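Local coordinates for catalase A (Saccharomyces cerevisiae, PDB 1A4E), which is a heme catalase that breaks hydrogen peroxide down to water and oxygen, probably protecting the cell from peroxide made by peroxisomal oxidases, at residues R87-T92 / K116-E121; G122-V127 / T321-Q326. All coordinates share one frame; numbering follows the deposited sequence.

Interaction 1: R87-T92 / K116-E121; sequences RTKCLT and KFYTEE
The carbonyl oxygen of Lys-89 takes one hydrogen bond and one weak CA-H contact from strand 116-119. The N-H of Tyr-118 reaches Lys-89 O almost along the C=O axis, 3.0 Å from N to O and 174° at the hydrogen. The CA-H contact comes from Phe-117, and Tyr-118 CD2 packs 3.3 Å from the same Lys-89 O. Further on, Leu-91 and Lys-116 form a hydrogen-bonded antiparallel pair. Lys-116 N lies 2.8 Å from Leu-91 O, and the return bond from Leu-91 N ends on Lys-116 O, an oxygen that also receives the CA-H of Cys-90. Between these bonds sits the non-hydrogen-bonded pair Cys-90 and Phe-117, with Cys-90 CB set obliquely to the ring, 3.8 Å from Phe-117 CD1. These are neighbouring strands of the antiparallel beta barrel at the heart of the catalase fold, and Cys-90 also bonds through its backbone to Gly-64 of strand 59-68. Toward Thr-119 the strands splay apart, and a water takes over the pairing: it accepts from Lys-89 N and donates to Tyr-118 O. Beside that water link, Thr-88 holds CG2 anti to its backbone N, which brings the methyl to 3.7 Å from Tyr-118 O, and it also meets Thr-119 CG2. On the side where Leu-91 and Lys-116 point, the Tyr-118 side chain lies across the strand 87-92; chi1 of -60° carries its ring beside its own backbone N, close to Lys-89 O, and OH reaches Leu-91 CB at 4.0 Å. Lys-89 CB and CG both come near CD2, the two side chains crossing at a slant, and Lys-116 CG covers one ring face near the rim. The hydroxyl itself is hydrogen-bonded to Val-358 O, while Lys-116 sends NZ away to Ala-316 O and a salt bridge with Asp-125.

Interaction 2: G122-V127 / T321-Q326; sequences GNLDWV and TTVPYQ. With HEM (protoporphyrin IX containing Fe), chain I.
Leu-124 meets the loop 321-326 with every atom of its side chain. Its CB is 3.9 Å from Val-323 CG1, and CG touches the other methyl of that valine, CG2, the two side chains crossing at about a right angle. With CG anti to the backbone N (chi1 -162°), the branches carry on toward Gln-326: CD1 packs against both OE1 and NE2 of its amide, while CD2 lies 3.8 Å from Thr-321 O, also near Gln-326 OE1 and Thr-322 OG1. The backbone bond that anchors the loop comes next, Asp-125 N to Thr-321 O at 2.9 Å and 170° at the hydrogen. The Asp-125 carboxylate meets the Thr-321 side chain obliquely, OD2 standing 3.3 Å from Thr-321 CB, and a water bridges OD2 and Thr-321 OG1. OD2 also accepts from Ala-318 N. The same Gln-326 OE1 that Leu-124 touches lies in the plane of the Trp-126 indole, at its edge, and takes a weak bond, 3.4 Å from Trp-126 NE1; the amide's NE2 is held by Ser-78. The loop is shaped by a type II turn from Val-323 to Gln-326, braced by Thr-322 OG1, which donates to Gln-326 O at 2.8 Å from above the carbonyl plane. Val-127, one of the heme-pocket residues, lays CG1 3.6 Å from C2D of the heme, so the strand on which the loop packs also lines the heme pocket. Thr-12 and Asn-14 of the second subunit pack on Thr-321 and Val-323. Within the chain, strand 122-129 pairs with 112-119, while Trp-126 rests on strands 203-206 and 212-221 and Gln-326 on 203-206.

In the fold
From the N terminus, the chain runs through strand 87-95, returns along 112-119, and interaction 1 closes that excursion of 23 residues. A short turn leads directly into strand 122-129, which pairs with 112-119 and opens interaction 2. This second contact closes only after a further 193 residues, when the loop between helix 308-313 and strand 326-328 comes back to the barrel. The two are therefore in series, neither nested nor crossed, yet they touch: a probable backbone hydrogen bond joins Phe-117 N to Leu-124 O, and Thr-119 packs on Val-323. Together they tie successive barrel strands to a late loop that lies at the interface with the second subunit.

Interaction 1: R87-T92 / K116-E121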
loop_
_atom_site.group_PDB
_atom_site.type_symbol
_atom_site.label_atom_id
_atom_site.label_comp_id
_atom_site.label_asym_id
_atom_site.label_seq_id
_atom_site.Cartn_x
_atom_site.Cartn_y
_atom_site.Cartn_z
ATOM N N ARG B 87 13.612 30.041 -22.020
ATOM C CA ARG B 87 12.609 29.712 -21.024
ATOM C C ARG B 87 12.488 28.217 -20.803
ATOM O O ARG B 87 12.631 27.401 -21.711
ATOM C CB ARG B 87 11.257 30.234 -21.433
ATOM C CG ARG B 87 11.209 31.744 -21.427
ATOM C CD ARG B 87 9.820 32.176 -21.820
ATOM N NE ARG B 87 9.753 33.622 -21.817
ATOM C CZ ARG B 87 8.597 34.277 -21.735
ATOM N NH1 ARG B 87 7.429 33.638 -21.654
ATOM N NH2 ARG B 87 8.623 35.607 -21.691
ATOM N N THR B 88 12.247 27.881 -19.544
ATOM C CA THR B 88 12.069 26.507 -19.107
ATOM C C THR B 88 10.811 26.518 -18.263
ATOM O O THR B 88 10.704 27.320 -17.337
ATOM C CB THR B 88 13.280 26.065 -18.275
ATOM O OG1 THR B 88 14.363 26.039 -19.195
ATOM C CG2 THR B 88 13.114 24.716 -17.599
ATOM N N LYS B 89 9.840 25.652 -18.567
ATOM C CA LYS B 89 8.605 25.604 -17.801
ATOM C C LYS B 89 8.883 25.073 -16.393
ATOM O O LYS B 89 9.793 24.269 -16.176
ATOM C CB LYS B 89 7.603 24.714 -18.531
ATOM C CG LYS B 89 6.231 24.710 -17.858
ATOM C CD LYS B 89 5.287 23.683 -18.456
ATOM C CE LYS B 89 4.142 23.445 -17.485
ATOM N NZ LYS B 89 3.196 22.483 -18.019
ATOM N N CYS B 90 8.140 25.582 -15.409
ATOM C CA CYS B 90 8.309 25.113 -14.054
ATOM C C CYS B 90 7.004 25.002 -13.277
ATOM O O CYS B 90 5.954 25.483 -13.708
ATOM C CB CYS B 90 9.272 26.050 -13.329
ATOM S SG CYS B 90 8.619 27.693 -12.953
ATOM N N LEU B 91 7.071 24.321 -12.130
ATOM C CA LEU B 91 5.963 24.183 -11.201
ATOM C C LEU B 91 6.507 24.501 -9.820
ATOM O O LEU B 91 7.516 23.943 -9.404
ATOM C CB LEU B 91 5.403 22.744 -11.196
ATOM C CG LEU B 91 4.511 22.293 -10.015
ATOM C CD1 LEU B 91 3.180 23.029 -9.991
ATOM C CD2 LEU B 91 4.265 20.812 -10.153
ATOM N N THR B 92 5.844 25.374 -9.066
ATOM C CA THR B 92 6.284 25.716 -7.727
ATOM C C THR B 92 5.237 25.305 -6.717
ATOM O O THR B 92 4.046 25.514 -6.958
ATOM C CB THR B 92 6.540 27.244 -7.628
ATOM O OG1 THR B 92 7.597 27.554 -8.532
ATOM C CG2 THR B 92 6.939 27.686 -6.233
ATOM N N LYS B 116 10.131 22.870 -9.665
ATOM C CA LYS B 116 10.475 21.803 -10.584
ATOM C C LYS B 116 10.624 22.420 -11.960
ATOM O O LYS B 116 9.707 23.071 -12.440
ATOM C CB LYS B 116 9.370 20.765 -10.620
ATOM C CG LYS B 116 9.630 19.617 -11.594
ATOM C CD LYS B 116 8.508 18.588 -11.560
ATOM C CE LYS B 116 8.342 18.012 -10.169
ATOM N NZ LYS B 116 9.539 17.293 -9.792
ATOM N N PHE B 117 11.764 22.210 -12.604
ATOM C CA PHE B 117 12.051 22.760 -13.911
ATOM C C PHE B 117 12.087 21.594 -14.874
ATOM O O PHE B 117 12.771 20.598 -14.641
ATOM C CB PHE B 117 13.410 23.453 -13.932
ATOM C CG PHE B 117 13.561 24.604 -12.952
ATOM C CD1 PHE B 117 13.085 25.876 -13.290
ATOM C CD2 PHE B 117 14.194 24.390 -11.722
ATOM C CE1 PHE B 117 13.245 26.933 -12.397
ATOM C CE2 PHE B 117 14.348 25.452 -10.838
ATOM C CZ PHE B 117 13.876 26.722 -11.173
ATOM N N TYR B 118 11.347 21.720 -15.967
ATOM C CA TYR B 118 11.269 20.677 -16.969
ATOM C C TYR B 118 12.298 20.988 -18.031
ATOM O O TYR B 118 11.971 21.567 -19.072
ATOM C CB TYR B 118 9.869 20.655 -17.577
ATOM C CG TYR B 118 8.779 20.385 -16.556
ATOM C CD1 TYR B 118 8.538 19.086 -16.101
ATOM C CD2 TYR B 118 8.016 21.449 -16.073
ATOM C CE1 TYR B 118 7.531 18.852 -15.162
ATOM C CE2 TYR B 118 7.011 21.222 -15.133
ATOM C CZ TYR B 118 6.778 19.924 -14.688
ATOM O OH TYR B 118 5.786 19.697 -13.766
ATOM N N THR B 119 13.558 20.630 -17.771
ATOM C CA THR B 119 14.619 20.947 -18.721
ATOM C C THR B 119 14.860 19.826 -19.744
ATOM O O THR B 119 14.377 18.700 -19.594
ATOM C CB THR B 119 15.950 21.275 -17.964
ATOM O OG1 THR B 119 16.661 20.058 -17.816
ATOM C CG2 THR B 119 15.737 21.894 -16.584
ATOM N N GLU B 120 15.650 20.124 -20.784
ATOM C CA GLU B 120 15.998 19.164 -21.831
ATOM C C GLU B 120 16.939 18.075 -21.341
ATOM O O GLU B 120 17.229 17.142 -22.087
ATOM C CB GLU B 120 16.685 19.846 -22.984
ATOM C CG GLU B 120 15.963 21.077 -23.471
ATOM C CD GLU B 120 16.923 22.088 -24.069
ATOM O OE1 GLU B 120 17.886 22.467 -23.396
ATOM O OE2 GLU B 120 16.697 22.499 -25.206
ATOM N N GLU B 121 17.466 18.208 -20.114
ATOM C CA GLU B 121 18.334 17.215 -19.501
ATOM C C GLU B 121 17.645 16.603 -18.287
ATOM O O GLU B 121 18.275 16.178 -17.316
ATOM C CB GLU B 121 19.628 17.877 -19.075
ATOM C CG GLU B 121 20.431 18.480 -20.217
ATOM C CD GLU B 121 21.633 19.305 -19.770
ATOM O OE1 GLU B 121 21.534 20.081 -18.816
ATOM O OE2 GLU B 121 22.682 19.163 -20.387
HETATM O O HOH W 1 10.435 23.448 -20.678
#

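Interaction 2: G122-V127 / T321-Q326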
loop_
_atom_site.group_PDB
_atom_site.type_symbol
_atom_site.label_atom_id
_atom_site.label_comp_id
_atom_site.label_asym_id
_atom_site.label_seq_id
_atom_site.Cartn_x
_atom_site.Cartn_y
_atom_site.Cartn_z
ATOM N N GLY B 122 16.316 16.558 -18.334
ATOM C CA GLY B 122 15.520 16.016 -17.255
ATOM C C GLY B 122 15.019 17.087 -16.314
ATOM O O GLY B 122 15.262 18.278 -16.483
ATOM N N ASN B 123 14.280 16.650 -15.303
ATOM C CA ASN B 123 13.781 17.579 -14.320
ATOM C C ASN B 123 14.848 17.999 -13.317
ATOM O O ASN B 123 15.805 17.279 -13.023
ATOM C CB ASN B 123 12.581 16.933 -13.627
ATOM C CG ASN B 123 11.367 16.829 -14.538
ATOM O OD1 ASN B 123 11.337 17.366 -15.645
ATOM N ND2 ASN B 123 10.324 16.125 -14.112
ATOM N N LEU B 124 14.680 19.227 -12.827
ATOM C CA LEU B 124 15.571 19.792 -11.832
ATOM C C LEU B 124 14.681 20.292 -10.705
ATOM O O LEU B 124 13.760 21.065 -10.949
ATOM C CB LEU B 124 16.347 20.960 -12.439
ATOM C CG LEU B 124 17.639 21.582 -11.881
ATOM C CD1 LEU B 124 17.418 23.071 -11.920
ATOM C CD2 LEU B 124 17.994 21.144 -10.462
ATOM N N ASP B 125 14.915 19.871 -9.464
ATOM C CA ASP B 125 14.155 20.405 -8.354
ATOM C C ASP B 125 15.022 21.245 -7.436
ATOM O O ASP B 125 16.059 20.799 -6.947
ATOM C CB ASP B 125 13.520 19.271 -7.547
ATOM C CG ASP B 125 12.452 18.465 -8.286
ATOM O OD1 ASP B 125 11.804 18.985 -9.192
ATOM O OD2 ASP B 125 12.261 17.302 -7.956
ATOM N N TRP B 126 14.618 22.506 -7.275
ATOM C CA TRP B 126 15.226 23.402 -6.311
ATOM C C TRP B 126 14.268 23.428 -5.123
ATOM O O TRP B 126 13.300 24.188 -5.032
ATOM C CB TRP B 126 15.403 24.814 -6.917
ATOM C CG TRP B 126 16.618 25.025 -7.829
ATOM C CD1 TRP B 126 17.511 24.024 -8.138
ATOM C CD2 TRP B 126 16.933 26.205 -8.456
ATOM N NE1 TRP B 126 18.378 24.558 -8.964
ATOM C CE2 TRP B 126 18.078 25.848 -9.184
ATOM C CE3 TRP B 126 16.426 27.504 -8.523
ATOM C CZ2 TRP B 126 18.730 26.787 -9.989
ATOM C CZ3 TRP B 126 17.081 28.439 -9.328
ATOM C CH2 TRP B 126 18.221 28.084 -10.058
ATOM N N VAL B 127 14.548 22.502 -4.203
ATOM C CA VAL B 127 13.739 22.313 -3.008
ATOM C C VAL B 127 14.339 23.193 -1.912
ATOM O O VAL B 127 15.197 22.805 -1.115
ATOM C CB VAL B 127 13.756 20.805 -2.622
ATOM C CG1 VAL B 127 12.703 20.556 -1.568
ATOM C CG2 VAL B 127 13.442 19.918 -3.817
ATOM N N THR B 321 16.813 15.063 -7.734
ATOM C CA THR B 321 16.369 15.327 -9.094
ATOM C C THR B 321 17.154 16.561 -9.521
ATOM O O THR B 321 16.810 17.705 -9.224
ATOM C CB THR B 321 14.851 15.607 -9.120
ATOM O OG1 THR B 321 14.234 14.451 -8.590
ATOM C CG2 THR B 321 14.296 15.883 -10.502
ATOM N N THR B 322 18.252 16.295 -10.216
ATOM C CA THR B 322 19.148 17.348 -10.636
ATOM C C THR B 322 19.645 17.090 -12.039
ATOM O O THR B 322 19.740 15.948 -12.466
ATOM C CB THR B 322 20.326 17.425 -9.638
ATOM O OG1 THR B 322 21.099 18.537 -10.063
ATOM C CG2 THR B 322 21.175 16.164 -9.569
ATOM N N VAL B 323 19.952 18.159 -12.766
ATOM C CA VAL B 323 20.476 18.023 -14.118
ATOM C C VAL B 323 22.003 17.989 -14.104
ATOM O O VAL B 323 22.617 18.342 -13.089
ATOM C CB VAL B 323 19.971 19.196 -15.002
ATOM C CG1 VAL B 323 18.461 19.045 -15.155
ATOM C CG2 VAL B 323 20.353 20.548 -14.412
ATOM N N PRO B 324 22.678 17.558 -15.183
ATOM C CA PRO B 324 24.120 17.687 -15.341
ATOM C C PRO B 324 24.650 19.080 -15.038
ATOM O O PRO B 324 23.985 20.082 -15.314
ATOM C CB PRO B 324 24.375 17.244 -16.768
ATOM C CG PRO B 324 23.025 17.066 -17.408
ATOM C CD PRO B 324 22.143 16.706 -16.235
ATOM N N TYR B 325 25.856 19.085 -14.448
ATOM C CA TYR B 325 26.624 20.254 -14.010
ATOM C C TYR B 325 26.129 20.893 -12.719
ATOM O O TYR B 325 26.688 21.899 -12.279
ATOM C CB TYR B 325 26.677 21.343 -15.114
ATOM C CG TYR B 325 27.296 20.827 -16.412
ATOM C CD1 TYR B 325 28.678 20.641 -16.526
ATOM C CD2 TYR B 325 26.462 20.491 -17.482
ATOM C CE1 TYR B 325 29.217 20.122 -17.706
ATOM C CE2 TYR B 325 26.994 19.976 -18.659
ATOM C CZ TYR B 325 28.368 19.796 -18.762
ATOM O OH TYR B 325 28.874 19.259 -19.921
ATOM N N GLN B 326 25.081 20.331 -12.093
ATOM C CA GLN B 326 24.602 20.781 -10.795
ATOM C C GLN B 326 24.579 19.576 -9.873
ATOM O O GLN B 326 23.894 18.582 -10.105
ATOM C CB GLN B 326 23.206 21.353 -10.880
ATOM C CG GLN B 326 23.170 22.658 -11.633
ATOM C CD GLN B 326 21.781 23.255 -11.728
ATOM O OE1 GLN B 326 21.084 23.438 -10.739
ATOM N NE2 GLN B 326 21.343 23.599 -12.930
HETATM C CHA HEM I . 9.747 18.323 2.253
HETATM C CHB HEM I . 13.022 15.540 4.382
HETATM C CHC HEM I . 15.677 19.413 5.308
HETATM C CHD HEM I . 12.919 21.951 2.293
HETATM C C1A HEM I . 10.334 17.250 2.899
HETATM C C2A HEM I . 9.848 15.887 2.807
HETATM C C3A HEM I . 10.813 15.091 3.328
HETATM C C4A HEM I . 11.868 15.970 3.771
HETATM C CMA HEM I . 10.847 13.571 3.378
HETATM C CAA HEM I . 8.545 15.439 2.169
HETATM C CBA HEM I . 8.841 14.875 0.797
HETATM C CGA HEM I . 7.632 14.362 0.045
HETATM O O1A HEM I . 6.836 13.597 0.583
HETATM O O2A HEM I . 7.507 14.730 -1.112
HETATM C C1B HEM I . 14.051 16.356 4.797
HETATM C C2B HEM I . 15.199 15.886 5.536
HETATM C C3B HEM I . 15.917 17.001 5.903
HETATM C C4B HEM I . 15.186 18.128 5.342
HETATM C CMB HEM I . 15.462 14.413 5.827
HETATM C CAB HEM I . 17.092 17.120 6.656
HETATM C CBB HEM I . 18.030 16.056 7.044
HETATM C C1C HEM I . 15.175 20.446 4.542
HETATM C C2C HEM I . 15.890 21.675 4.284
HETATM C C3C HEM I . 15.149 22.376 3.377
HETATM C C4C HEM I . 13.977 21.566 3.101
HETATM C CMC HEM I . 17.242 22.039 4.893
HETATM C CAC HEM I . 15.454 23.587 2.772
HETATM C CBC HEM I . 16.641 23.799 1.974
HETATM C C1D HEM I . 11.796 21.188 2.034
HETATM C C2D HEM I . 10.691 21.614 1.212
HETATM C C3D HEM I . 9.794 20.605 1.230
HETATM C C4D HEM I . 10.347 19.557 2.046
HETATM C CMD HEM I . 10.562 22.926 0.451
HETATM C CAD HEM I . 8.432 20.596 0.564
HETATM C CBD HEM I . 8.427 20.074 -0.855
HETATM C CGD HEM I . 7.029 20.171 -1.439
HETATM O O1D HEM I . 6.502 21.270 -1.537
HETATM O O2D HEM I . 6.448 19.151 -1.788
HETATM N NA HEM I . 11.593 17.288 3.471
HETATM N NB HEM I . 14.059 17.724 4.658
HETATM N NC HEM I . 14.028 20.363 3.782
HETATM N ND HEM I . 11.587 19.916 2.532
HETATM FE FE HEM I . 12.793 18.837 3.644
HETATM O O HOH W 2 11.161 14.678 -8.709
#